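Local coordinates for probable endoglucanase (Gluconacetobacter xylinus, PDB 1WZZ), which hydrolyses internal beta-1,4-glucosidic linkages, acting on carboxymethyl-cellulose as a secreted glycoside hydrolase of family 8, at residues W23-A28 with T308-P313; V157-K162 with P212-V217; P289-V294 with D314-A319. One frame throughout, in Å; residues are numbered along the deposited sequence.

In the fold
Starting near the N terminus, helix 18-30 carries the first half of contact 1, whose partner, 308-313, lies some 280 residues further on, so that the contact brings the N-terminal and C-terminal parts of the chain together, closing the (alpha/alpha)6 barrel. Nested within this long loop is contact 2, where the loop 157-162 meets the segment leading into strand 215-218. Contact 3 follows contact 2 in series and crosses contact 1: helix 289-297 pairs with the start of helix 315-331, and the loop joining them contains 308-313. Contacts 1 and 3 touch each other, through Phe26 and Tyr315 among others, whereas contacts 1 and 2 lie on opposite sides of the chain's centre.

Contact 1: W23-A28 with T308-P313; sequences WAIFRA and TLDHAP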
ATOM      1  N   TRP A  23     -15.168  -5.228   7.292  1.00 12.96           N
ATOM      2  CA  TRP A  23     -14.148  -6.013   7.976  1.00 13.66           C
ATOM      3  C   TRP A  23     -14.737  -7.392   8.361  1.00 11.12           C
ATOM      4  O   TRP A  23     -14.051  -8.419   8.259  1.00 13.65           O
ATOM      5  CB  TRP A  23     -13.678  -5.268   9.252  1.00 12.98           C
ATOM      6  CG  TRP A  23     -12.940  -6.188  10.218  1.00 13.01           C
ATOM      7  CD1 TRP A  23     -13.327  -6.504  11.490  1.00 14.88           C
ATOM      8  CD2 TRP A  23     -11.733  -6.938   9.965  1.00 14.06           C
ATOM      9  NE1 TRP A  23     -12.445  -7.409  12.040  1.00 13.49           N
ATOM     10  CE2 TRP A  23     -11.459  -7.689  11.135  1.00 12.21           C
ATOM     11  CE3 TRP A  23     -10.861  -7.056   8.873  1.00 13.41           C
ATOM     12  CZ2 TRP A  23     -10.354  -8.545  11.243  1.00 13.37           C
ATOM     13  CZ3 TRP A  23      -9.741  -7.928   8.986  1.00 15.06           C
ATOM     14  CH2 TRP A  23      -9.511  -8.653  10.168  1.00 13.63           C
ATOM     15  N   ALA A  24     -15.986  -7.416   8.815  1.00 11.51           N
ATOM     16  CA  ALA A  24     -16.581  -8.699   9.189  1.00 14.95           C
ATOM     17  C   ALA A  24     -16.533  -9.690   8.045  1.00 13.09           C
ATOM     18  O   ALA A  24     -16.283 -10.888   8.251  1.00 14.05           O
ATOM     19  CB  ALA A  24     -18.013  -8.508   9.664  1.00 13.49           C
ATOM     20  N   ILE A  25     -16.759  -9.205   6.823  1.00 11.79           N
ATOM     21  CA  ILE A  25     -16.705 -10.081   5.663  1.00 12.66           C
ATOM     22  C   ILE A  25     -15.269 -10.515   5.374  1.00 12.51           C
ATOM     23  O   ILE A  25     -14.991 -11.685   5.143  1.00 13.70           O
ATOM     24  CB  ILE A  25     -17.320  -9.374   4.412  1.00 13.98           C
ATOM     25  CG1 ILE A  25     -18.793  -9.058   4.697  1.00 13.58           C
ATOM     26  CG2 ILE A  25     -17.178 -10.275   3.159  1.00 13.08           C
ATOM     27  CD1 ILE A  25     -19.416  -8.103   3.651  1.00 14.69           C
ATOM     28  N   PHE A  26     -14.339  -9.565   5.408  1.00 12.69           N
ATOM     29  CA  PHE A  26     -12.945  -9.877   5.149  1.00 12.99           C
ATOM     30  C   PHE A  26     -12.413 -10.929   6.145  1.00 14.66           C
ATOM     31  O   PHE A  26     -11.729 -11.887   5.776  1.00 15.16           O
ATOM     32  CB  PHE A  26     -12.126  -8.594   5.275  1.00 14.46           C
ATOM     33  CG  PHE A  26     -10.676  -8.756   4.890  1.00 15.81           C
ATOM     34  CD1 PHE A  26     -10.234  -8.411   3.611  1.00 17.93           C
ATOM     35  CD2 PHE A  26      -9.760  -9.191   5.817  1.00 16.92           C
ATOM     36  CE1 PHE A  26      -8.871  -8.492   3.275  1.00 19.72           C
ATOM     37  CE2 PHE A  26      -8.406  -9.276   5.496  1.00 18.41           C
ATOM     38  CZ  PHE A  26      -7.969  -8.922   4.221  1.00 19.20           C
ATOM     39  N   ARG A  27     -12.727 -10.707   7.411  1.00 14.02           N
ATOM     40  CA  ARG A  27     -12.313 -11.597   8.499  1.00 15.98           C
ATOM     41  C   ARG A  27     -12.854 -13.023   8.281  1.00 15.01           C
ATOM     42  O   ARG A  27     -12.152 -14.032   8.415  1.00 14.86           O
ATOM     43  CB  ARG A  27     -12.836 -11.012   9.809  1.00 14.38           C
ATOM     44  CG  ARG A  27     -12.529 -11.823  11.092  1.00 17.89           C
ATOM     45  CD  ARG A  27     -13.123 -11.154  12.344  1.00 17.55           C
ATOM     46  NE  ARG A  27     -14.584 -10.994  12.277  1.00 25.15           N
ATOM     47  CZ  ARG A  27     -15.316 -10.229  13.095  1.00 27.79           C
ATOM     48  NH1 ARG A  27     -14.745  -9.524  14.071  1.00 29.77           N
ATOM     49  NH2 ARG A  27     -16.638 -10.161  12.938  1.00 30.38           N
ATOM     50  N   ALA A  28     -14.117 -13.098   7.913  1.00 14.75           N
ATOM     51  CA  ALA A  28     -14.736 -14.389   7.699  1.00 15.47           C
ATOM     52  C   ALA A  28     -14.058 -15.163   6.589  1.00 16.20           C
ATOM     53  O   ALA A  28     -13.854 -16.378   6.696  1.00 18.74           O
ATOM     54  CB  ALA A  28     -16.205 -14.183   7.374  1.00 15.24           C
ATOM     55  N   THR A 308     -19.041  -3.613  -2.350  1.00 15.26           N
ATOM     56  CA  THR A 308     -18.988  -4.286  -1.045  1.00 15.31           C
ATOM     57  C   THR A 308     -18.276  -5.628  -1.181  1.00 14.23           C
ATOM     58  O   THR A 308     -18.224  -6.255  -2.269  1.00 14.64           O
ATOM     59  CB  THR A 308     -20.411  -4.481  -0.434  1.00 16.25           C
ATOM     60  OG1 THR A 308     -21.233  -5.195  -1.363  1.00 18.73           O
ATOM     61  CG2 THR A 308     -21.033  -3.111  -0.120  1.00 19.11           C
ATOM     62  N   LEU A 309     -17.715  -6.103  -0.079  1.00 12.49           N
ATOM     63  CA  LEU A 309     -16.917  -7.317  -0.110  1.00 14.21           C
ATOM     64  C   LEU A 309     -17.657  -8.627  -0.358  1.00 14.25           C
ATOM     65  O   LEU A 309     -17.036  -9.620  -0.733  1.00 16.11           O
ATOM     66  CB  LEU A 309     -16.065  -7.407   1.185  1.00 12.46           C
ATOM     67  CG  LEU A 309     -14.678  -6.755   1.065  1.00 14.59           C
ATOM     68  CD1 LEU A 309     -14.802  -5.269   0.831  1.00 15.61           C
ATOM     69  CD2 LEU A 309     -13.854  -7.041   2.320  1.00 14.08           C
ATOM     70  N   ASP A 310     -18.966  -8.636  -0.136  1.00 17.30           N
ATOM     71  CA  ASP A 310     -19.704  -9.854  -0.398  1.00 20.85           C
ATOM     72  C   ASP A 310     -19.725 -10.150  -1.905  1.00 20.79           C
ATOM     73  O   ASP A 310     -20.052 -11.266  -2.315  1.00 23.20           O
ATOM     74  CB  ASP A 310     -21.123  -9.772   0.186  1.00 25.71           C
ATOM     75  CG  ASP A 310     -21.845  -8.489  -0.165  1.00 31.95           C
ATOM     76  OD1 ASP A 310     -21.314  -7.390   0.107  1.00 34.37           O
ATOM     77  OD2 ASP A 310     -22.979  -8.579  -0.695  1.00 37.16           O
ATOM     78  N   HIS A 311     -19.338  -9.162  -2.709  1.00 20.04           N
ATOM     79  CA  HIS A 311     -19.274  -9.298  -4.161  1.00 20.33           C
ATOM     80  C   HIS A 311     -17.842  -9.357  -4.683  1.00 20.63           C
ATOM     81  O   HIS A 311     -17.629  -9.399  -5.898  1.00 20.79           O
ATOM     82  CB  HIS A 311     -20.004  -8.132  -4.834  1.00 23.38           C
ATOM     83  CG  HIS A 311     -21.467  -8.101  -4.530  1.00 26.97           C
ATOM     84  ND1 HIS A 311     -22.110  -6.975  -4.060  1.00 29.42           N
ATOM     85  CD2 HIS A 311     -22.392  -9.090  -4.532  1.00 28.80           C
ATOM     86  CE1 HIS A 311     -23.365  -7.274  -3.778  1.00 28.59           C
ATOM     87  NE2 HIS A 311     -23.561  -8.551  -4.054  1.00 30.24           N
ATOM     88  N   ALA A 312     -16.860  -9.356  -3.774  1.00 17.60           N
ATOM     89  CA  ALA A 312     -15.458  -9.381  -4.169  1.00 17.00           C
ATOM     90  C   ALA A 312     -15.101 -10.688  -4.862  1.00 17.12           C
ATOM     91  O   ALA A 312     -15.358 -11.780  -4.331  1.00 18.91           O
ATOM     92  CB  ALA A 312     -14.557  -9.196  -2.927  1.00 19.33           C
ATOM     93  N   PRO A 313     -14.465 -10.604  -6.035  1.00 17.71           N
ATOM     94  CA  PRO A 313     -14.107 -11.835  -6.760  1.00 19.50           C
ATOM     95  C   PRO A 313     -12.931 -12.577  -6.187  1.00 21.18           C
ATOM     96  O   PRO A 313     -12.785 -13.785  -6.401  1.00 20.35           O
ATOM     97  CB  PRO A 313     -13.855 -11.340  -8.185  1.00 20.81           C
ATOM     98  CG  PRO A 313     -13.346  -9.910  -7.960  1.00 20.61           C
ATOM     99  CD  PRO A 313     -14.265  -9.404  -6.876  1.00 17.61           C
TER
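Ile25 and Leu309 form the close part of this contact, with Ile25 CG2 3.7 Å from Leu309 CB. The methyl is set there by the first torsion of Ile25 (chi1 -62°), which leaves CG2 anti to the backbone N and sends CG1 the other way, beside that N. A beta-branched residue suits the place because its two arms reach different neighbours. Leu309 in turn extends past Ile25 to the next helix residue, its CD2 lying 3.8 Å from Phe26 CB and meeting the Phe26 ring at the edge, near the ring plane. Leu309 and Phe26 are both buried, and the leucine also packs on Thr321 and the phenylalanine on Leu322, both of helix 315-331.

The other side is looser and more polar. Ile25 CD1 comes no nearer than 3.9 Å to Asp310 N and 4.1 Å to Asp310 OD1, and Asp310 is exposed. Its carboxylate turns back within its own segment: OD1 is hydrogen-bonded by Thr308 OG1 at 2.6 Å, approached on the syn side but 32° out of the carboxylate plane. With an alanine in place of Ile25, Leu309 CB would probably lose its closest apolar neighbour and a gap would open between the helix and the turn.

No hydrogen bond joins the two segments, but flanking residues of helix 18-30 hold the backbone of Leu309, with Gln22 OE1 accepting from its N and Lys29 NZ donating to its O. The short 3-10 turn 309-311 thus presents one leucine to the helix while its neighbour faces solvent. This is helix-to-loop packing at the closure of an (alpha/alpha)6 barrel, where the first helix of the chain meets the connection leading into the last.

Contact 2: V157-K162 with P212-V217; sequences VGFTKK and PDWLAV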
ATOM      1  N   VAL A 157      16.788  -5.864  -0.753  1.00 16.30           N
ATOM      2  CA  VAL A 157      17.508  -6.491  -1.850  1.00 18.87           C
ATOM      3  C   VAL A 157      16.805  -6.441  -3.176  1.00 19.09           C
ATOM      4  O   VAL A 157      15.595  -6.688  -3.253  1.00 20.68           O
ATOM      5  CB  VAL A 157      17.756  -7.984  -1.526  1.00 21.58           C
ATOM      6  CG1 VAL A 157      18.418  -8.697  -2.708  1.00 24.68           C
ATOM      7  CG2 VAL A 157      18.621  -8.082  -0.280  1.00 24.57           C
ATOM      8  N   GLY A 158      17.579  -6.120  -4.211  1.00 20.24           N
ATOM      9  CA  GLY A 158      17.072  -6.152  -5.567  1.00 22.73           C
ATOM     10  C   GLY A 158      16.631  -4.892  -6.259  1.00 22.87           C
ATOM     11  O   GLY A 158      16.230  -4.944  -7.438  1.00 24.27           O
ATOM     12  N   PHE A 159      16.710  -3.766  -5.568  1.00 20.65           N
ATOM     13  CA  PHE A 159      16.224  -2.528  -6.166  1.00 20.85           C
ATOM     14  C   PHE A 159      17.252  -1.429  -6.351  1.00 23.02           C
ATOM     15  O   PHE A 159      16.911  -0.298  -6.667  1.00 20.72           O
ATOM     16  CB  PHE A 159      15.027  -2.035  -5.339  1.00 20.03           C
ATOM     17  CG  PHE A 159      13.937  -3.070  -5.201  1.00 18.36           C
ATOM     18  CD1 PHE A 159      13.042  -3.319  -6.250  1.00 16.43           C
ATOM     19  CD2 PHE A 159      13.831  -3.834  -4.043  1.00 16.70           C
ATOM     20  CE1 PHE A 159      12.058  -4.320  -6.143  1.00 17.32           C
ATOM     21  CE2 PHE A 159      12.860  -4.832  -3.923  1.00 17.61           C
ATOM     22  CZ  PHE A 159      11.966  -5.079  -4.982  1.00 16.41           C
ATOM     23  N   THR A 160      18.518  -1.735  -6.110  1.00 25.04           N
ATOM     24  CA  THR A 160      19.538  -0.726  -6.347  1.00 28.21           C
ATOM     25  C   THR A 160      20.464  -1.342  -7.391  1.00 30.92           C
ATOM     26  O   THR A 160      20.949  -2.459  -7.234  1.00 30.44           O
ATOM     27  CB  THR A 160      20.339  -0.341  -5.071  1.00 30.80           C
ATOM     28  OG1 THR A 160      19.514   0.456  -4.208  1.00 32.81           O
ATOM     29  CG2 THR A 160      21.570   0.504  -5.442  1.00 33.92           C
ATOM     30  N   LYS A 161      20.656  -0.619  -8.480  1.00 31.67           N
ATOM     31  CA  LYS A 161      21.514  -1.082  -9.553  1.00 35.10           C
ATOM     32  C   LYS A 161      22.682  -0.110  -9.606  1.00 35.69           C
ATOM     33  O   LYS A 161      22.734   0.871  -8.854  1.00 33.55           O
ATOM     34  CB  LYS A 161      20.749  -1.089 -10.883  1.00 35.18           C
ATOM     35  CG  LYS A 161      19.609  -2.101 -10.948  1.00 39.32           C
ATOM     36  CD  LYS A 161      18.611  -1.756 -12.069  1.00 43.47           C
ATOM     37  CE  LYS A 161      19.277  -1.704 -13.447  1.00 46.45           C
ATOM     38  NZ  LYS A 161      18.341  -1.241 -14.522  1.00 48.94           N
ATOM     39  N   LYS A 162      23.630  -0.387 -10.488  1.00 37.87           N
ATOM     40  CA  LYS A 162      24.800   0.461 -10.612  1.00 40.08           C
ATOM     41  C   LYS A 162      24.427   1.892 -10.990  1.00 39.32           C
ATOM     42  O   LYS A 162      24.845   2.846 -10.336  1.00 38.92           O
ATOM     43  CB  LYS A 162      25.738  -0.136 -11.665  1.00 42.77           C
ATOM     44  CG  LYS A 162      26.079  -1.592 -11.382  1.00 47.53           C
ATOM     45  CD  LYS A 162      26.754  -2.267 -12.572  1.00 50.05           C
ATOM     46  CE  LYS A 162      26.945  -3.758 -12.315  1.00 50.75           C
ATOM     47  NZ  LYS A 162      27.487  -4.457 -13.517  1.00 52.73           N
ATOM     48  N   PRO A 212       3.843   4.523 -12.936  1.00 11.14           N
ATOM     49  CA  PRO A 212       4.051   3.114 -13.234  1.00 10.88           C
ATOM     50  C   PRO A 212       4.061   2.303 -11.929  1.00 12.33           C
ATOM     51  O   PRO A 212       4.236   2.862 -10.846  1.00 11.35           O
ATOM     52  CB  PRO A 212       5.452   3.110 -13.869  1.00 12.93           C
ATOM     53  CG  PRO A 212       6.172   4.157 -13.049  1.00 12.67           C
ATOM     54  CD  PRO A 212       5.124   5.267 -12.881  1.00 11.79           C
ATOM     55  N   ASP A 213       3.868   0.996 -12.037  1.00 12.29           N
ATOM     56  CA  ASP A 213       3.992   0.149 -10.849  1.00 10.19           C
ATOM     57  C   ASP A 213       5.457   0.296 -10.363  1.00 12.55           C
ATOM     58  O   ASP A 213       5.718   0.381  -9.155  1.00 11.15           O
ATOM     59  CB  ASP A 213       3.758  -1.328 -11.204  1.00 11.44           C
ATOM     60  CG  ASP A 213       2.349  -1.618 -11.665  1.00 13.83           C
ATOM     61  OD1 ASP A 213       1.377  -1.080 -11.075  1.00 13.48           O
ATOM     62  OD2 ASP A 213       2.211  -2.414 -12.631  1.00 14.83           O
ATOM     63  N   TRP A 214       6.404   0.342 -11.309  1.00 13.83           N
ATOM     64  CA  TRP A 214       7.838   0.406 -10.977  1.00 14.23           C
ATOM     65  C   TRP A 214       8.535   1.538 -11.723  1.00 14.55           C
ATOM     66  O   TRP A 214       8.485   1.611 -12.959  1.00 15.19           O
ATOM     67  CB  TRP A 214       8.491  -0.932 -11.329  1.00 13.42           C
ATOM     68  CG  TRP A 214       7.861  -2.089 -10.616  1.00 12.84           C
ATOM     69  CD1 TRP A 214       6.904  -2.933 -11.105  1.00 12.11           C
ATOM     70  CD2 TRP A 214       8.152  -2.531  -9.285  1.00 12.30           C
ATOM     71  NE1 TRP A 214       6.575  -3.877 -10.159  1.00 14.03           N
ATOM     72  CE2 TRP A 214       7.333  -3.652  -9.032  1.00 14.79           C
ATOM     73  CE3 TRP A 214       9.032  -2.090  -8.279  1.00 12.87           C
ATOM     74  CZ2 TRP A 214       7.366  -4.345  -7.817  1.00 14.96           C
ATOM     75  CZ3 TRP A 214       9.056  -2.788  -7.057  1.00 14.26           C
ATOM     76  CH2 TRP A 214       8.227  -3.901  -6.850  1.00 16.00           C
ATOM     77  N   LEU A 215       9.179   2.414 -10.945  1.00 13.55           N
ATOM     78  CA  LEU A 215       9.857   3.606 -11.439  1.00 13.91           C
ATOM     79  C   LEU A 215      11.376   3.515 -11.290  1.00 15.38           C
ATOM     80  O   LEU A 215      11.857   3.121 -10.249  1.00 17.60           O
ATOM     81  CB  LEU A 215       9.391   4.808 -10.645  1.00 13.34           C
ATOM     82  CG  LEU A 215       9.866   6.200 -11.058  1.00 14.09           C
ATOM     83  CD1 LEU A 215       9.153   6.620 -12.401  1.00 16.00           C
ATOM     84  CD2 LEU A 215       9.525   7.181  -9.932  1.00 17.37           C
ATOM     85  N   ALA A 216      12.119   3.894 -12.328  1.00 15.28           N
ATOM     86  CA  ALA A 216      13.580   3.883 -12.233  1.00 16.26           C
ATOM     87  C   ALA A 216      14.026   5.332 -12.100  1.00 15.24           C
ATOM     88  O   ALA A 216      13.509   6.234 -12.782  1.00 17.78           O
ATOM     89  CB  ALA A 216      14.193   3.250 -13.487  1.00 16.88           C
ATOM     90  N   VAL A 217      14.975   5.581 -11.199  1.00 15.07           N
ATOM     91  CA  VAL A 217      15.496   6.917 -10.993  1.00 17.01           C
ATOM     92  C   VAL A 217      17.004   6.814 -11.239  1.00 21.94           C
ATOM     93  O   VAL A 217      17.695   6.079 -10.540  1.00 22.00           O
ATOM     94  CB  VAL A 217      15.286   7.392  -9.535  1.00 17.18           C
ATOM     95  CG1 VAL A 217      15.797   8.840  -9.375  1.00 19.70           C
ATOM     96  CG2 VAL A 217      13.793   7.267  -9.156  1.00 18.32           C
TER
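Phe159 lays its ring beside the six-membered ring of Trp214, with very little overlap between them. The planes are nearly parallel, at 6°, but the centroids are 5.7 Å apart, so the rings are slid well past each other and meet at their near corners. Phe159 CE1 makes the closest approach, 3.5 Å from Trp214 CZ3, and lies 3.9 Å from Trp214 CH2. Both side chains leave the backbone in the direction of the other segment and have CG anti to the carbonyl carbon (chi1 -55° for Phe159, -58° for Trp214). The nearest CA atoms, those of Phe159 and Ala216, are 9.2 Å apart, and large, flat side chains are suited to spanning such a gap.

Ile166 of the edge strand 164-167 serves both aromatics: its backbone bonds to that of Phe159, and its side chain packs on Trp214. Trp214 also stacks on Trp230 and is joined by its backbone to Ala227.

The indole of Trp214 lies about 8 Å, side chain to side chain, from both Glu49 and Asp106, the probable proton donor and nucleophile. Aromatic residues near the catalytic carboxylates commonly line glycan-binding clefts; the position of Trp214, and with it probably that of Phe159, is consistent with such a place in the substrate cleft of the family 8 barrel.

Contact 3: P289-V294 with D314-A319; sequences PGYLAV and DYYSAA
Ser317 reaches toward helix 289-294 at the point where the two backbones come closest, with the CA atoms of Gly290 and Ser317 4.7 Å apart. Its CB lies 4.2 Å from Gly290 N. One bond further on, OG is anti to the backbone N of its own residue (chi1 -172°), which carries it across to accept a hydrogen bond from Gly290 N at 3.0 Å. The bond is clearly bent, with an angle of 142° at the hydrogen. The same oxygen has Pro289 CD 3.3 Å away, so the proline ring packs against the hydroxyl. Gly290 suits the close approach because a CB there would point at the other helix and fall tightly against Ser317 O.

Asp314 prepares this end of helix 315-331. As its N-cap it accepts from Ser317 N through OD1 at 2.9 Å, nearly straight, so one residue is gripped at its amide by the cap while its hydroxyl serves the neighbouring helix.

Further along the interface, Tyr316 OH meets Tyr291 CE1 at 3.5 Å, and Tyr316 CE2 lies in the plane of the Tyr291 ring at its edge. The two hydroxyls bond to other parts of the chain, Tyr291 to Gly273 O and Tyr316 to Tyr236 O, which ties loops to the helix pair.

The short helical segments run nearly parallel, at 19° with their axes 8.3 Å apart. The chemistry implies that a small serine and a glycine let the helices approach closely, while the buried amide of Gly290 finds an acceptor in a side chain of the other helix.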
ATOM      1  N   PRO A 289     -13.318  -4.897  -8.857  1.00 14.24           N
ATOM      2  CA  PRO A 289     -14.077  -3.848  -8.195  1.00 13.63           C
ATOM      3  C   PRO A 289     -13.244  -2.929  -7.318  1.00 11.65           C
ATOM      4  O   PRO A 289     -13.583  -1.772  -7.148  1.00 13.10           O
ATOM      5  CB  PRO A 289     -15.121  -4.622  -7.407  1.00 16.26           C
ATOM      6  CG  PRO A 289     -15.373  -5.801  -8.333  1.00 14.63           C
ATOM      7  CD  PRO A 289     -14.011  -6.192  -8.801  1.00 16.99           C
ATOM      8  N   GLY A 290     -12.165  -3.448  -6.752  1.00 12.42           N
ATOM      9  CA  GLY A 290     -11.351  -2.555  -5.934  1.00 10.54           C
ATOM     10  C   GLY A 290     -10.866  -1.329  -6.689  1.00 11.83           C
ATOM     11  O   GLY A 290     -10.693  -0.259  -6.104  1.00 11.91           O
ATOM     12  N   TYR A 291     -10.623  -1.453  -7.995  1.00 11.06           N
ATOM     13  CA  TYR A 291     -10.181  -0.288  -8.764  1.00 10.84           C
ATOM     14  C   TYR A 291     -11.317   0.706  -8.855  1.00 10.63           C
ATOM     15  O   TYR A 291     -11.070   1.900  -8.852  1.00 10.96           O
ATOM     16  CB  TYR A 291      -9.801  -0.660 -10.208  1.00 11.39           C
ATOM     17  CG  TYR A 291      -8.407  -1.175 -10.412  1.00 11.18           C
ATOM     18  CD1 TYR A 291      -7.848  -2.125  -9.554  1.00 11.28           C
ATOM     19  CD2 TYR A 291      -7.704  -0.821 -11.573  1.00 11.11           C
ATOM     20  CE1 TYR A 291      -6.602  -2.734  -9.866  1.00 10.65           C
ATOM     21  CE2 TYR A 291      -6.497  -1.415 -11.894  1.00 10.62           C
ATOM     22  CZ  TYR A 291      -5.945  -2.368 -11.054  1.00 12.23           C
ATOM     23  OH  TYR A 291      -4.765  -2.979 -11.448  1.00 13.23           O
ATOM     24  N   LEU A 292     -12.562   0.203  -8.962  1.00 10.79           N
ATOM     25  CA  LEU A 292     -13.714   1.088  -9.015  1.00 11.81           C
ATOM     26  C   LEU A 292     -13.827   1.872  -7.720  1.00 12.12           C
ATOM     27  O   LEU A 292     -14.114   3.068  -7.745  1.00 13.15           O
ATOM     28  CB  LEU A 292     -14.996   0.281  -9.260  1.00 12.76           C
ATOM     29  CG  LEU A 292     -16.285   1.085  -9.266  1.00 13.52           C
ATOM     30  CD1 LEU A 292     -16.239   2.224 -10.305  1.00 15.54           C
ATOM     31  CD2 LEU A 292     -17.394   0.095  -9.590  1.00 13.54           C
ATOM     32  N   ALA A 293     -13.571   1.211  -6.589  1.00 11.98           N
ATOM     33  CA  ALA A 293     -13.628   1.906  -5.305  1.00 10.91           C
ATOM     34  C   ALA A 293     -12.599   3.042  -5.308  1.00 10.94           C
ATOM     35  O   ALA A 293     -12.896   4.168  -4.916  1.00 12.58           O
ATOM     36  CB  ALA A 293     -13.342   0.917  -4.166  1.00 11.42           C
ATOM     37  N   VAL A 294     -11.377   2.753  -5.765  1.00 10.57           N
ATOM     38  CA  VAL A 294     -10.365   3.800  -5.819  1.00 10.76           C
ATOM     39  C   VAL A 294     -10.792   4.954  -6.715  1.00 11.78           C
ATOM     40  O   VAL A 294     -10.675   6.130  -6.347  1.00 12.37           O
ATOM     41  CB  VAL A 294      -9.012   3.236  -6.314  1.00 11.79           C
ATOM     42  CG1 VAL A 294      -8.010   4.388  -6.546  1.00 10.83           C
ATOM     43  CG2 VAL A 294      -8.460   2.267  -5.272  1.00 10.98           C
ATOM     44  N   ASP A 314     -12.080 -11.860  -5.456  1.00 18.11           N
ATOM     45  CA  ASP A 314     -10.914 -12.476  -4.861  1.00 20.77           C
ATOM     46  C   ASP A 314     -10.343 -11.611  -3.761  1.00 17.35           C
ATOM     47  O   ASP A 314     -10.833 -10.504  -3.500  1.00 18.11           O
ATOM     48  CB  ASP A 314      -9.829 -12.744  -5.913  1.00 21.52           C
ATOM     49  CG  ASP A 314      -9.388 -11.485  -6.671  1.00 25.30           C
ATOM     50  OD1 ASP A 314      -9.692 -10.348  -6.253  1.00 19.56           O
ATOM     51  OD2 ASP A 314      -8.704 -11.645  -7.717  1.00 30.06           O
ATOM     52  N   TYR A 315      -9.311 -12.141  -3.110  1.00 19.01           N
ATOM     53  CA  TYR A 315      -8.642 -11.439  -2.037  1.00 16.68           C
ATOM     54  C   TYR A 315      -8.133 -10.061  -2.460  1.00 16.37           C
ATOM     55  O   TYR A 315      -8.347  -9.063  -1.775  1.00 13.75           O
ATOM     56  CB  TYR A 315      -7.462 -12.271  -1.530  1.00 17.08           C
ATOM     57  CG  TYR A 315      -6.593 -11.492  -0.595  1.00 16.22           C
ATOM     58  CD1 TYR A 315      -5.548 -10.691  -1.076  1.00 18.31           C
ATOM     59  CD2 TYR A 315      -6.878 -11.459   0.765  1.00 18.47           C
ATOM     60  CE1 TYR A 315      -4.827  -9.875  -0.227  1.00 21.30           C
ATOM     61  CE2 TYR A 315      -6.171 -10.645   1.621  1.00 20.48           C
ATOM     62  CZ  TYR A 315      -5.146  -9.856   1.127  1.00 23.23           C
ATOM     63  OH  TYR A 315      -4.421  -9.066   1.982  1.00 25.85           O
ATOM     64  N   TYR A 316      -7.440 -10.006  -3.593  1.00 16.44           N
ATOM     65  CA  TYR A 316      -6.895  -8.731  -4.047  1.00 13.81           C
ATOM     66  C   TYR A 316      -7.950  -7.633  -4.080  1.00 14.09           C
ATOM     67  O   TYR A 316      -7.747  -6.519  -3.570  1.00 13.50           O
ATOM     68  CB  TYR A 316      -6.283  -8.869  -5.444  1.00 14.94           C
ATOM     69  CG  TYR A 316      -5.783  -7.545  -5.967  1.00 12.89           C
ATOM     70  CD1 TYR A 316      -4.462  -7.132  -5.728  1.00 12.35           C
ATOM     71  CD2 TYR A 316      -6.637  -6.674  -6.637  1.00 13.25           C
ATOM     72  CE1 TYR A 316      -4.017  -5.877  -6.151  1.00 13.29           C
ATOM     73  CE2 TYR A 316      -6.215  -5.425  -7.037  1.00 12.83           C
ATOM     74  CZ  TYR A 316      -4.906  -5.023  -6.799  1.00 14.04           C
ATOM     75  OH  TYR A 316      -4.518  -3.755  -7.215  1.00 14.21           O
ATOM     76  N   SER A 317      -9.087  -7.929  -4.697  1.00 14.07           N
ATOM     77  CA  SER A 317     -10.133  -6.921  -4.811  1.00 12.96           C
ATOM     78  C   SER A 317     -10.733  -6.579  -3.448  1.00 13.35           C
ATOM     79  O   SER A 317     -11.011  -5.423  -3.155  1.00 13.44           O
ATOM     80  CB  SER A 317     -11.243  -7.397  -5.772  1.00 13.63           C
ATOM     81  OG  SER A 317     -12.178  -6.351  -6.025  1.00 14.41           O
ATOM     82  N   ALA A 318     -10.928  -7.594  -2.616  1.00 12.24           N
ATOM     83  CA  ALA A 318     -11.496  -7.357  -1.287  1.00 11.25           C
ATOM     84  C   ALA A 318     -10.617  -6.440  -0.455  1.00 12.89           C
ATOM     85  O   ALA A 318     -11.102  -5.515   0.176  1.00 11.94           O
ATOM     86  CB  ALA A 318     -11.670  -8.670  -0.569  1.00 14.87           C
ATOM     87  N   ALA A 319      -9.320  -6.728  -0.421  1.00 13.10           N
ATOM     88  CA  ALA A 319      -8.419  -5.912   0.378  1.00 11.53           C
ATOM     89  C   ALA A 319      -8.348  -4.486  -0.136  1.00 10.12           C
ATOM     90  O   ALA A 319      -8.390  -3.530   0.629  1.00 10.84           O
ATOM     91  CB  ALA A 319      -7.015  -6.527   0.382  1.00 12.99           C
TER